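Local coordinates for protein carbohydrate kinase, FGGY (Rhodospirillum rubrum, PDB 3IFR) that probably phosphorylates D-xylulose, acting as a xylulokinase of the FGGY family of carbohydrate kinases, at residues V334-D339 with L379-A384; G340-P345 with D479-D484; T364-S369 with G373-A378. One frame throughout, in Å; residues are numbered along the deposited sequence.

Contact 1 (V334-D339 with L379-A384)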
ATOM      1  N   VAL A 334      26.071  15.565 -13.941  1.00 32.65           N
ATOM      2  CA  VAL A 334      26.981  14.650 -13.280  1.00 29.46           C
ATOM      3  C   VAL A 334      26.828  13.284 -13.928  1.00 29.84           C
ATOM      4  O   VAL A 334      25.721  12.848 -14.205  1.00 31.30           O
ATOM      5  CB  VAL A 334      26.644  14.564 -11.756  1.00 28.35           C
ATOM      6  CG1 VAL A 334      27.481  13.506 -11.064  1.00 28.44           C
ATOM      7  CG2 VAL A 334      26.821  15.913 -11.078  1.00 27.33           C
ATOM      8  N   PRO A 335      27.941  12.600 -14.179  1.00 28.09           N
ATOM      9  CA  PRO A 335      27.845  11.328 -14.899  1.00 26.07           C
ATOM     10  C   PRO A 335      27.108  10.288 -14.092  1.00 25.07           C
ATOM     11  O   PRO A 335      27.176  10.305 -12.886  1.00 26.54           O
ATOM     12  CB  PRO A 335      29.305  10.873 -15.029  1.00 24.67           C
ATOM     13  CG  PRO A 335      30.131  12.037 -14.643  1.00 26.41           C
ATOM     14  CD  PRO A 335      29.318  12.948 -13.802  1.00 26.71           C
ATOM     15  N   ALA A 336      26.423   9.390 -14.775  1.00 27.34           N
ATOM     16  CA  ALA A 336      25.890   8.173 -14.192  1.00 24.51           C
ATOM     17  C   ALA A 336      26.926   7.503 -13.301  1.00 24.35           C
ATOM     18  O   ALA A 336      28.047   7.319 -13.728  1.00 23.82           O
ATOM     19  CB  ALA A 336      25.483   7.211 -15.310  1.00 24.20           C
ATOM     20  N   GLY A 337      26.546   7.114 -12.077  1.00 25.95           N
ATOM     21  CA  GLY A 337      27.477   6.490 -11.151  1.00 23.72           C
ATOM     22  C   GLY A 337      28.134   7.511 -10.236  1.00 25.19           C
ATOM     23  O   GLY A 337      28.803   7.156  -9.266  1.00 26.02           O
ATOM     24  N   ALA A 338      27.947   8.788 -10.553  1.00 24.39           N
ATOM     25  CA  ALA A 338      28.446   9.893  -9.720  1.00 25.66           C
ATOM     26  C   ALA A 338      29.923   9.841  -9.362  1.00 26.06           C
ATOM     27  O   ALA A 338      30.316  10.279  -8.310  1.00 26.40           O
ATOM     28  CB  ALA A 338      27.622  10.016  -8.468  1.00 24.18           C
ATOM     29  N   ASP A 339      30.753   9.312 -10.250  1.00 31.43           N
ATOM     30  CA  ASP A 339      32.208   9.403 -10.071  1.00 28.59           C
ATOM     31  C   ASP A 339      32.655   8.594  -8.872  1.00 28.75           C
ATOM     32  O   ASP A 339      33.472   9.061  -8.078  1.00 27.53           O
ATOM     33  CB  ASP A 339      32.645  10.874  -9.914  1.00 30.94           C
ATOM     34  CG  ASP A 339      32.756  11.604 -11.259  1.00 33.42           C
ATOM     35  OD1 ASP A 339      33.634  11.232 -12.068  1.00 37.27           O
ATOM     36  OD2 ASP A 339      31.981  12.549 -11.513  1.00 31.85           O
ATOM     37  N   LEU A 379      22.230   9.495  -4.247  1.00 24.55           N
ATOM     38  CA  LEU A 379      21.018   9.094  -3.524  1.00 24.90           C
ATOM     39  C   LEU A 379      19.949   8.683  -4.516  1.00 24.28           C
ATOM     40  O   LEU A 379      19.263   7.676  -4.302  1.00 22.08           O
ATOM     41  CB  LEU A 379      20.461  10.190  -2.603  1.00 23.14           C
ATOM     42  CG  LEU A 379      19.165   9.681  -1.935  1.00 26.23           C
ATOM     43  CD1 LEU A 379      19.405   8.330  -1.272  1.00 28.26           C
ATOM     44  CD2 LEU A 379      18.485  10.657  -0.940  1.00 26.91           C
ATOM     45  N   LEU A 380      19.799   9.471  -5.587  1.00 21.69           N
ATOM     46  CA  LEU A 380      18.819   9.151  -6.610  1.00 23.12           C
ATOM     47  C   LEU A 380      19.068   7.739  -7.155  1.00 22.42           C
ATOM     48  O   LEU A 380      18.142   6.936  -7.294  1.00 19.84           O
ATOM     49  CB  LEU A 380      18.866  10.150  -7.754  1.00 19.59           C
ATOM     50  CG  LEU A 380      18.304  11.533  -7.453  1.00 22.66           C
ATOM     51  CD1 LEU A 380      18.012  12.320  -8.730  1.00 22.43           C
ATOM     52  CD2 LEU A 380      17.085  11.403  -6.604  1.00 22.56           C
ATOM     53  N   GLU A 381      20.334   7.449  -7.424  1.00 21.84           N
ATOM     54  CA  GLU A 381      20.721   6.209  -8.039  1.00 19.48           C
ATOM     55  C   GLU A 381      20.554   5.073  -7.054  1.00 24.89           C
ATOM     56  O   GLU A 381      20.074   3.983  -7.420  1.00 25.60           O
ATOM     57  CB  GLU A 381      22.157   6.308  -8.507  1.00 21.23           C
ATOM     58  CG  GLU A 381      22.321   7.259  -9.686  1.00 21.38           C
ATOM     59  CD  GLU A 381      23.740   7.380 -10.152  1.00 23.52           C
ATOM     60  OE1 GLU A 381      24.643   7.009  -9.353  1.00 21.87           O
ATOM     61  OE2 GLU A 381      23.959   7.817 -11.322  1.00 23.59           O
ATOM     62  N   ALA A 382      20.941   5.312  -5.797  1.00 24.47           N
ATOM     63  CA  ALA A 382      20.747   4.298  -4.763  1.00 24.00           C
ATOM     64  C   ALA A 382      19.255   3.895  -4.637  1.00 23.57           C
ATOM     65  O   ALA A 382      18.922   2.711  -4.565  1.00 22.87           O
ATOM     66  CB  ALA A 382      21.349   4.738  -3.404  1.00 20.68           C
ATOM     67  N   VAL A 383      18.352   4.861  -4.620  1.00 21.82           N
ATOM     68  CA  VAL A 383      16.949   4.497  -4.485  1.00 23.03           C
ATOM     69  C   VAL A 383      16.543   3.633  -5.653  1.00 22.93           C
ATOM     70  O   VAL A 383      15.893   2.606  -5.458  1.00 25.40           O
ATOM     71  CB  VAL A 383      16.023   5.726  -4.324  1.00 23.58           C
ATOM     72  CG1 VAL A 383      14.563   5.388  -4.640  1.00 23.16           C
ATOM     73  CG2 VAL A 383      16.155   6.247  -2.940  1.00 21.89           C
ATOM     74  N   ALA A 384      16.942   4.034  -6.860  1.00 23.18           N
ATOM     75  CA  ALA A 384      16.687   3.240  -8.080  1.00 24.14           C
ATOM     76  C   ALA A 384      17.190   1.830  -7.904  1.00 24.04           C
ATOM     77  O   ALA A 384      16.495   0.859  -8.196  1.00 22.54           O
ATOM     78  CB  ALA A 384      17.382   3.850  -9.272  1.00 22.73           C
TER
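A type II beta turn from Pro335 to Ala338 presents its backbone to the carboxylate of Glu381, on helix 372-397, and one short hydrogen bond ties turn to helix. Gly337 N donates to Glu381 OE2 over 2.8 Å, and the N-H...O angle of 170° makes the bond nearly straight. The amide reaches OE2 from the syn side, close to the carboxylate plane. On the helix, CG of Glu381 stands anti to the carbonyl carbon (chi1 -70°) and the chain runs extended beyond it, which carries the carboxylate straight across to the turn. The flat group then lies against backbone carbon as well: OE2 is 3.5 Å from Ala336 CA, and OE1 is 3.4 Å from Gly337 CA. The turn is closed by its own bond, Ala338 N to Pro335 O at 2.9 Å. Glycine suits the third position because phi is positive there, and a side chain would collide with the carbonyl oxygen of Ala336. OE2 is gripped from three sources, since Arg377 NE forms a salt bridge with it and Tyr478 OH a hydrogen bond. With these partners around a buried carboxylate, the negative charge is probably well compensated. Replacing Glu381 by alanine removes the carboxylate, which would probably leave the Gly337 amide, Arg377 and the Tyr478 hydroxyl without their shared acceptor and open a gap between turn and helix. The loop bearing the turn runs from helix 322-332 to strand 342-344. Around it, Ala336 touches Tyr478 of the C-terminal helix 475-496, Glu381 packs on Leu481 of that helix and on Ile419 of helix 414-424, and Leu379 and Leu380 lean on helix 305-315.

Contact 2 (G340-P345 with D479-D484)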
ATOM      1  N   GLY A 340      32.099   7.392  -8.726  1.00 28.19           N
ATOM      2  CA  GLY A 340      32.571   6.475  -7.701  1.00 26.49           C
ATOM      3  C   GLY A 340      31.883   6.580  -6.355  1.00 28.46           C
ATOM      4  O   GLY A 340      32.235   5.869  -5.419  1.00 30.56           O
ATOM      5  N   LEU A 341      30.896   7.461  -6.250  1.00 27.25           N
ATOM      6  CA  LEU A 341      30.058   7.542  -5.068  1.00 27.43           C
ATOM      7  C   LEU A 341      29.200   6.287  -5.028  1.00 30.05           C
ATOM      8  O   LEU A 341      28.721   5.834  -6.074  1.00 28.92           O
ATOM      9  CB  LEU A 341      29.147   8.765  -5.139  1.00 27.48           C
ATOM     10  CG  LEU A 341      29.698  10.055  -4.538  1.00 29.66           C
ATOM     11  CD1 LEU A 341      28.616  11.101  -4.357  1.00 27.81           C
ATOM     12  CD2 LEU A 341      30.239   9.704  -3.195  1.00 32.62           C
ATOM     13  N   VAL A 342      29.023   5.711  -3.839  1.00 28.56           N
ATOM     14  CA  VAL A 342      28.086   4.609  -3.678  1.00 27.01           C
ATOM     15  C   VAL A 342      27.299   4.859  -2.421  1.00 25.56           C
ATOM     16  O   VAL A 342      27.888   5.007  -1.364  1.00 28.45           O
ATOM     17  CB  VAL A 342      28.804   3.251  -3.523  1.00 26.82           C
ATOM     18  CG1 VAL A 342      27.792   2.124  -3.556  1.00 26.80           C
ATOM     19  CG2 VAL A 342      29.839   3.065  -4.604  1.00 26.69           C
ATOM     20  N   CYS A 343      25.976   4.882  -2.524  1.00 25.20           N
ATOM     21  CA  CYS A 343      25.113   5.106  -1.368  1.00 24.61           C
ATOM     22  C   CYS A 343      24.207   3.893  -1.007  1.00 27.62           C
ATOM     23  O   CYS A 343      23.587   3.279  -1.883  1.00 25.54           O
ATOM     24  CB  CYS A 343      24.294   6.382  -1.596  1.00 21.03           C
ATOM     25  SG  CYS A 343      22.827   6.605  -0.596  1.00 25.18           S
ATOM     26  N   LEU A 344      24.164   3.536   0.278  1.00 24.73           N
ATOM     27  CA  LEU A 344      23.125   2.669   0.790  1.00 26.85           C
ATOM     28  C   LEU A 344      22.046   3.535   1.410  1.00 29.08           C
ATOM     29  O   LEU A 344      22.318   4.305   2.330  1.00 28.94           O
ATOM     30  CB  LEU A 344      23.694   1.746   1.855  1.00 28.60           C
ATOM     31  CG  LEU A 344      24.781   0.818   1.350  1.00 31.26           C
ATOM     32  CD1 LEU A 344      25.406   0.123   2.525  1.00 28.95           C
ATOM     33  CD2 LEU A 344      24.207  -0.198   0.344  1.00 26.71           C
ATOM     34  N   PRO A 345      20.798   3.392   0.943  1.00 33.07           N
ATOM     35  CA  PRO A 345      19.730   4.321   1.343  1.00 29.31           C
ATOM     36  C   PRO A 345      18.860   3.819   2.482  1.00 29.49           C
ATOM     37  O   PRO A 345      17.648   4.035   2.425  1.00 30.15           O
ATOM     38  CB  PRO A 345      18.858   4.388   0.088  1.00 29.43           C
ATOM     39  CG  PRO A 345      19.198   3.090  -0.698  1.00 28.18           C
ATOM     40  CD  PRO A 345      20.320   2.382  -0.015  1.00 29.06           C
ATOM     41  N   ASP A 479      24.896  -1.514 -14.069  1.00 23.81           N
ATOM     42  CA  ASP A 479      25.161  -2.881 -13.680  1.00 27.07           C
ATOM     43  C   ASP A 479      26.292  -2.976 -12.652  1.00 30.57           C
ATOM     44  O   ASP A 479      26.150  -3.683 -11.626  1.00 29.74           O
ATOM     45  CB  ASP A 479      25.504  -3.742 -14.890  1.00 30.04           C
ATOM     46  CG  ASP A 479      24.265  -4.300 -15.582  1.00 33.53           C
ATOM     47  OD1 ASP A 479      23.210  -4.415 -14.924  1.00 39.67           O
ATOM     48  OD2 ASP A 479      24.343  -4.631 -16.778  1.00 32.89           O
ATOM     49  N   ARG A 480      27.408  -2.301 -12.942  1.00 27.03           N
ATOM     50  CA  ARG A 480      28.540  -2.245 -12.029  1.00 30.18           C
ATOM     51  C   ARG A 480      28.157  -1.504 -10.756  1.00 30.52           C
ATOM     52  O   ARG A 480      28.567  -1.897  -9.659  1.00 30.82           O
ATOM     53  CB  ARG A 480      29.737  -1.548 -12.658  1.00 33.54           C
ATOM     54  CG  ARG A 480      30.496  -2.385 -13.701  1.00 44.40           C
ATOM     55  CD  ARG A 480      31.777  -1.677 -14.244  1.00 49.12           C
ATOM     56  NE  ARG A 480      31.603  -1.119 -15.595  1.00 50.08           N
ATOM     57  CZ  ARG A 480      31.661   0.183 -15.879  1.00 50.66           C
ATOM     58  NH1 ARG A 480      31.472   0.605 -17.128  1.00 44.49           N
ATOM     59  NH2 ARG A 480      31.901   1.068 -14.912  1.00 47.89           N
ATOM     60  N   LEU A 481      27.371  -0.435 -10.877  1.00 29.65           N
ATOM     61  CA  LEU A 481      26.926   0.265  -9.648  1.00 27.54           C
ATOM     62  C   LEU A 481      26.123  -0.695  -8.817  1.00 27.02           C
ATOM     63  O   LEU A 481      26.361  -0.813  -7.606  1.00 27.22           O
ATOM     64  CB  LEU A 481      26.121   1.530  -9.909  1.00 24.02           C
ATOM     65  CG  LEU A 481      25.977   2.431  -8.681  1.00 23.03           C
ATOM     66  CD1 LEU A 481      27.326   2.785  -8.144  1.00 21.94           C
ATOM     67  CD2 LEU A 481      25.196   3.695  -9.034  1.00 24.79           C
ATOM     68  N   TYR A 482      25.218  -1.417  -9.479  1.00 26.57           N
ATOM     69  CA  TYR A 482      24.388  -2.425  -8.807  1.00 26.67           C
ATOM     70  C   TYR A 482      25.251  -3.449  -8.088  1.00 27.67           C
ATOM     71  O   TYR A 482      25.003  -3.793  -6.925  1.00 27.83           O
ATOM     72  CB  TYR A 482      23.482  -3.143  -9.788  1.00 22.64           C
ATOM     73  CG  TYR A 482      22.549  -4.064  -9.083  1.00 24.46           C
ATOM     74  CD1 TYR A 482      21.458  -3.554  -8.395  1.00 25.56           C
ATOM     75  CD2 TYR A 482      22.759  -5.438  -9.061  1.00 23.77           C
ATOM     76  CE1 TYR A 482      20.579  -4.386  -7.711  1.00 24.89           C
ATOM     77  CE2 TYR A 482      21.883  -6.287  -8.388  1.00 23.52           C
ATOM     78  CZ  TYR A 482      20.786  -5.757  -7.716  1.00 26.14           C
ATOM     79  OH  TYR A 482      19.880  -6.560  -7.023  1.00 24.85           O
ATOM     80  N   ARG A 483      26.285  -3.912  -8.773  1.00 28.01           N
ATOM     81  CA  ARG A 483      27.215  -4.860  -8.183  1.00 30.88           C
ATOM     82  C   ARG A 483      27.887  -4.181  -6.972  1.00 31.88           C
ATOM     83  O   ARG A 483      27.965  -4.771  -5.880  1.00 29.02           O
ATOM     84  CB  ARG A 483      28.199  -5.351  -9.249  1.00 34.25           C
ATOM     85  CG  ARG A 483      29.608  -5.703  -8.786  1.00 43.91           C
ATOM     86  CD  ARG A 483      30.586  -5.889  -9.997  1.00 48.15           C
ATOM     87  NE  ARG A 483      31.988  -5.614  -9.642  1.00 54.10           N
ATOM     88  CZ  ARG A 483      32.555  -4.397  -9.623  1.00 56.39           C
ATOM     89  NH1 ARG A 483      31.851  -3.309  -9.949  1.00 49.35           N
ATOM     90  NH2 ARG A 483      33.842  -4.258  -9.283  1.00 54.35           N
ATOM     91  N   ASP A 484      28.305  -2.924  -7.125  1.00 28.78           N
ATOM     92  CA  ASP A 484      28.881  -2.208  -5.977  1.00 29.67           C
ATOM     93  C   ASP A 484      27.939  -2.057  -4.774  1.00 28.62           C
ATOM     94  O   ASP A 484      28.321  -2.301  -3.660  1.00 28.62           O
ATOM     95  CB  ASP A 484      29.385  -0.838  -6.385  1.00 27.67           C
ATOM     96  CG  ASP A 484      30.661  -0.921  -7.159  1.00 33.95           C
ATOM     97  OD1 ASP A 484      31.059  -2.059  -7.516  1.00 34.41           O
ATOM     98  OD2 ASP A 484      31.268   0.144  -7.398  1.00 37.53           O
TER
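Two flat groups meet methyls across this contact, the carboxylate of Asp484 and the peptide carbonyl of Leu341. Val342 CG2 approaches the OD2 end of the carboxylate at 4.3 Å, a loose contact; OD1, at the other end, lies 2.8 Å from Arg483 NH1. That neighbour makes an ion pair without a directed bond, since the oxygen is far from the plane of the guanidinium group. The Leu341 carbonyl is met by a methyl of Leu481, whose CD1 comes to 3.9 Å from Leu341 O. With chi1 at -165°, CG of Leu481 sits beside the carbonyl carbon, and the branch then extends CD1 to the strand, 4.4 Å from Val342 CG2, the one apolar pair between the segments. Val342, its CB directed toward the helix, is the one strand residue that meets the helix segment; Leu341, just before the strand, adds its carbonyl. Leu488, one turn beyond Asp484, meets Val342 too. The segments thus join one strand of the two-stranded antiparallel sheet, 342-344 with 362-364, to the C-terminal helix 475-496: a small beta sheet lying against a helix.

Contact 3 (T364-S369 with G373-A378)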
ATOM      1  N   THR A 364      29.732   6.437   0.519  1.00 23.44           N
ATOM      2  CA  THR A 364      31.111   5.995   0.489  1.00 22.41           C
ATOM      3  C   THR A 364      31.736   6.333  -0.855  1.00 24.52           C
ATOM      4  O   THR A 364      31.026   6.582  -1.815  1.00 26.04           O
ATOM      5  CB  THR A 364      31.194   4.510   0.737  1.00 21.88           C
ATOM      6  OG1 THR A 364      32.543   4.185   1.056  1.00 24.23           O
ATOM      7  CG2 THR A 364      30.745   3.746  -0.512  1.00 26.80           C
ATOM      8  N   GLY A 365      33.059   6.354  -0.926  1.00 25.84           N
ATOM      9  CA  GLY A 365      33.736   6.709  -2.164  1.00 27.07           C
ATOM     10  C   GLY A 365      33.827   8.216  -2.333  1.00 29.72           C
ATOM     11  O   GLY A 365      34.075   8.695  -3.438  1.00 29.83           O
ATOM     12  N   LEU A 366      33.603   8.955  -1.240  1.00 26.85           N
ATOM     13  CA  LEU A 366      33.658  10.411  -1.262  1.00 27.67           C
ATOM     14  C   LEU A 366      35.070  10.954  -1.418  1.00 31.20           C
ATOM     15  O   LEU A 366      36.024  10.400  -0.853  1.00 31.18           O
ATOM     16  CB  LEU A 366      33.057  11.008   0.012  1.00 24.89           C
ATOM     17  CG  LEU A 366      31.553  10.837   0.154  1.00 27.43           C
ATOM     18  CD1 LEU A 366      31.209  10.994   1.614  1.00 27.13           C
ATOM     19  CD2 LEU A 366      30.809  11.838  -0.699  1.00 23.60           C
ATOM     20  N   SER A 367      35.185  12.071  -2.141  1.00 28.05           N
ATOM     21  CA  SER A 367      36.449  12.749  -2.318  1.00 28.97           C
ATOM     22  C   SER A 367      36.140  14.223  -2.375  1.00 30.21           C
ATOM     23  O   SER A 367      34.991  14.608  -2.637  1.00 30.99           O
ATOM     24  CB  SER A 367      37.037  12.366  -3.664  1.00 32.68           C
ATOM     25  OG  SER A 367      36.540  13.262  -4.639  1.00 30.06           O
ATOM     26  N   LEU A 368      37.160  15.053  -2.194  1.00 31.72           N
ATOM     27  CA  LEU A 368      36.968  16.511  -2.172  1.00 29.80           C
ATOM     28  C   LEU A 368      36.499  17.058  -3.513  1.00 32.82           C
ATOM     29  O   LEU A 368      36.135  18.227  -3.616  1.00 31.18           O
ATOM     30  CB  LEU A 368      38.239  17.213  -1.751  1.00 30.22           C
ATOM     31  CG  LEU A 368      38.773  16.807  -0.377  1.00 34.09           C
ATOM     32  CD1 LEU A 368      40.231  17.250  -0.245  1.00 36.96           C
ATOM     33  CD2 LEU A 368      37.910  17.371   0.737  1.00 29.74           C
ATOM     34  N   SER A 369      36.492  16.195  -4.531  1.00 33.10           N
ATOM     35  CA  SER A 369      35.931  16.540  -5.836  1.00 33.85           C
ATOM     36  C   SER A 369      34.402  16.482  -5.889  1.00 32.01           C
ATOM     37  O   SER A 369      33.792  17.202  -6.665  1.00 32.77           O
ATOM     38  CB  SER A 369      36.520  15.650  -6.955  1.00 35.39           C
ATOM     39  OG  SER A 369      37.927  15.815  -7.062  1.00 38.93           O
ATOM     40  N   GLY A 373      25.688  17.987  -6.374  1.00 25.92           N
ATOM     41  CA  GLY A 373      25.105  17.216  -7.455  1.00 28.39           C
ATOM     42  C   GLY A 373      25.421  15.733  -7.390  1.00 26.27           C
ATOM     43  O   GLY A 373      24.543  14.924  -7.592  1.00 21.59           O
ATOM     44  N   HIS A 374      26.679  15.391  -7.116  1.00 28.46           N
ATOM     45  CA  HIS A 374      27.078  14.009  -6.934  1.00 25.18           C
ATOM     46  C   HIS A 374      26.343  13.386  -5.760  1.00 25.26           C
ATOM     47  O   HIS A 374      25.887  12.245  -5.851  1.00 25.07           O
ATOM     48  CB  HIS A 374      28.561  13.919  -6.632  1.00 27.20           C
ATOM     49  CG  HIS A 374      29.440  14.183  -7.801  1.00 26.17           C
ATOM     50  ND1 HIS A 374      29.777  15.463  -8.191  1.00 29.40           N
ATOM     51  CD2 HIS A 374      30.094  13.343  -8.626  1.00 28.36           C
ATOM     52  CE1 HIS A 374      30.592  15.391  -9.230  1.00 30.94           C
ATOM     53  NE2 HIS A 374      30.804  14.125  -9.517  1.00 29.48           N
ATOM     54  N   LEU A 375      26.242  14.112  -4.648  1.00 24.11           N
ATOM     55  CA  LEU A 375      25.564  13.556  -3.482  1.00 25.83           C
ATOM     56  C   LEU A 375      24.100  13.268  -3.785  1.00 24.51           C
ATOM     57  O   LEU A 375      23.589  12.189  -3.466  1.00 21.73           O
ATOM     58  CB  LEU A 375      25.666  14.463  -2.232  1.00 27.76           C
ATOM     59  CG  LEU A 375      26.911  14.404  -1.326  1.00 29.02           C
ATOM     60  CD1 LEU A 375      26.542  14.515   0.160  1.00 27.54           C
ATOM     61  CD2 LEU A 375      27.650  13.151  -1.527  1.00 30.70           C
ATOM     62  N   TRP A 376      23.425  14.260  -4.353  1.00 23.04           N
ATOM     63  CA  TRP A 376      22.038  14.112  -4.755  1.00 24.98           C
ATOM     64  C   TRP A 376      21.865  12.934  -5.730  1.00 25.64           C
ATOM     65  O   TRP A 376      20.952  12.100  -5.588  1.00 22.65           O
ATOM     66  CB  TRP A 376      21.565  15.395  -5.420  1.00 25.90           C
ATOM     67  CG  TRP A 376      20.099  15.432  -5.677  1.00 24.92           C
ATOM     68  CD1 TRP A 376      19.495  15.455  -6.885  1.00 23.06           C
ATOM     69  CD2 TRP A 376      19.049  15.462  -4.697  1.00 25.80           C
ATOM     70  NE1 TRP A 376      18.133  15.512  -6.734  1.00 26.00           N
ATOM     71  CE2 TRP A 376      17.830  15.514  -5.397  1.00 26.95           C
ATOM     72  CE3 TRP A 376      19.018  15.438  -3.296  1.00 27.74           C
ATOM     73  CZ2 TRP A 376      16.589  15.527  -4.749  1.00 30.33           C
ATOM     74  CZ3 TRP A 376      17.790  15.462  -2.653  1.00 28.70           C
ATOM     75  CH2 TRP A 376      16.592  15.518  -3.379  1.00 30.45           C
ATOM     76  N   ARG A 377      22.762  12.870  -6.699  1.00 22.86           N
ATOM     77  CA  ARG A 377      22.691  11.839  -7.716  1.00 23.46           C
ATOM     78  C   ARG A 377      22.850  10.456  -7.128  1.00 23.91           C
ATOM     79  O   ARG A 377      22.072   9.547  -7.411  1.00 21.32           O
ATOM     80  CB  ARG A 377      23.757  12.055  -8.783  1.00 23.96           C
ATOM     81  CG  ARG A 377      23.745  10.931  -9.812  1.00 28.31           C
ATOM     82  CD  ARG A 377      24.183  11.413 -11.154  1.00 26.67           C
ATOM     83  NE  ARG A 377      23.778  10.451 -12.161  1.00 31.02           N
ATOM     84  CZ  ARG A 377      23.060  10.743 -13.242  1.00 30.19           C
ATOM     85  NH1 ARG A 377      22.658  11.994 -13.476  1.00 27.11           N
ATOM     86  NH2 ARG A 377      22.753   9.770 -14.086  1.00 31.26           N
ATOM     87  N   ALA A 378      23.858  10.322  -6.272  1.00 26.28           N
ATOM     88  CA  ALA A 378      24.163   9.057  -5.651  1.00 24.28           C
ATOM     89  C   ALA A 378      22.930   8.583  -4.911  1.00 23.66           C
ATOM     90  O   ALA A 378      22.613   7.405  -4.945  1.00 23.47           O
ATOM     91  CB  ALA A 378      25.325   9.202  -4.694  1.00 25.38           C
TER
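Apolar contact between Leu366 and Leu375 accounts for the closest approach here: their CD2 methyls touch at 3.5 Å, and the two side chains cross at about a right angle. In each leucine chi1 (-69° in Leu366, -84° in Leu375) leaves CG beside the backbone N, from where the CD2 branches meet. Leu341 touches both, adding a third leucine to the group. A second, much weaker approach brings Ser369 O to 4.5 Å from His374 CE1, oblique to the imidazole and distant. The ring itself is pinned by other partners, with ND1 bonded to Thr371 OG1 and NE2 to Asp339 OD2, while His370 meets it edge-to-face. Within the loop, a local hydrogen bond shapes the chain, as Ser369 N donates to Ser367 OG at 2.9 Å with a somewhat bent N-H...O angle of 144°. Ser367 N in turn is bonded to His370 ND1, so Ser367 is tied through both its amide and its hydroxyl to residues that follow it. This is a surface contact in which a loop leaving strand 362-364 folds back over the opening turns of helix 372-397, with an ST turn at Ser367 bending the chain just ahead of that helix.

The three contacts cluster at the outer end of the C-terminal part of the chain. The centre of contact 1 lies about 8 Å from that of contact 2 and 9 Å from that of contact 3, with contacts 2 and 3 about 12 Å apart. Helix 372-397 serves both contacts 1 and 3, which also meet where Val334 O comes to 3.3 Å from Arg377 NH1. Contact 2 joins contact 3 through a probable bond from Val342 N to Thr364 O (3.0 Å), and meets contact 1 where Ala382 CB packs on Cys343 O. FGGY kinases bind their substrates between the two domains; these contacts, centred 27 to 32 Å from the chain's centre, probably lie well away from that cleft.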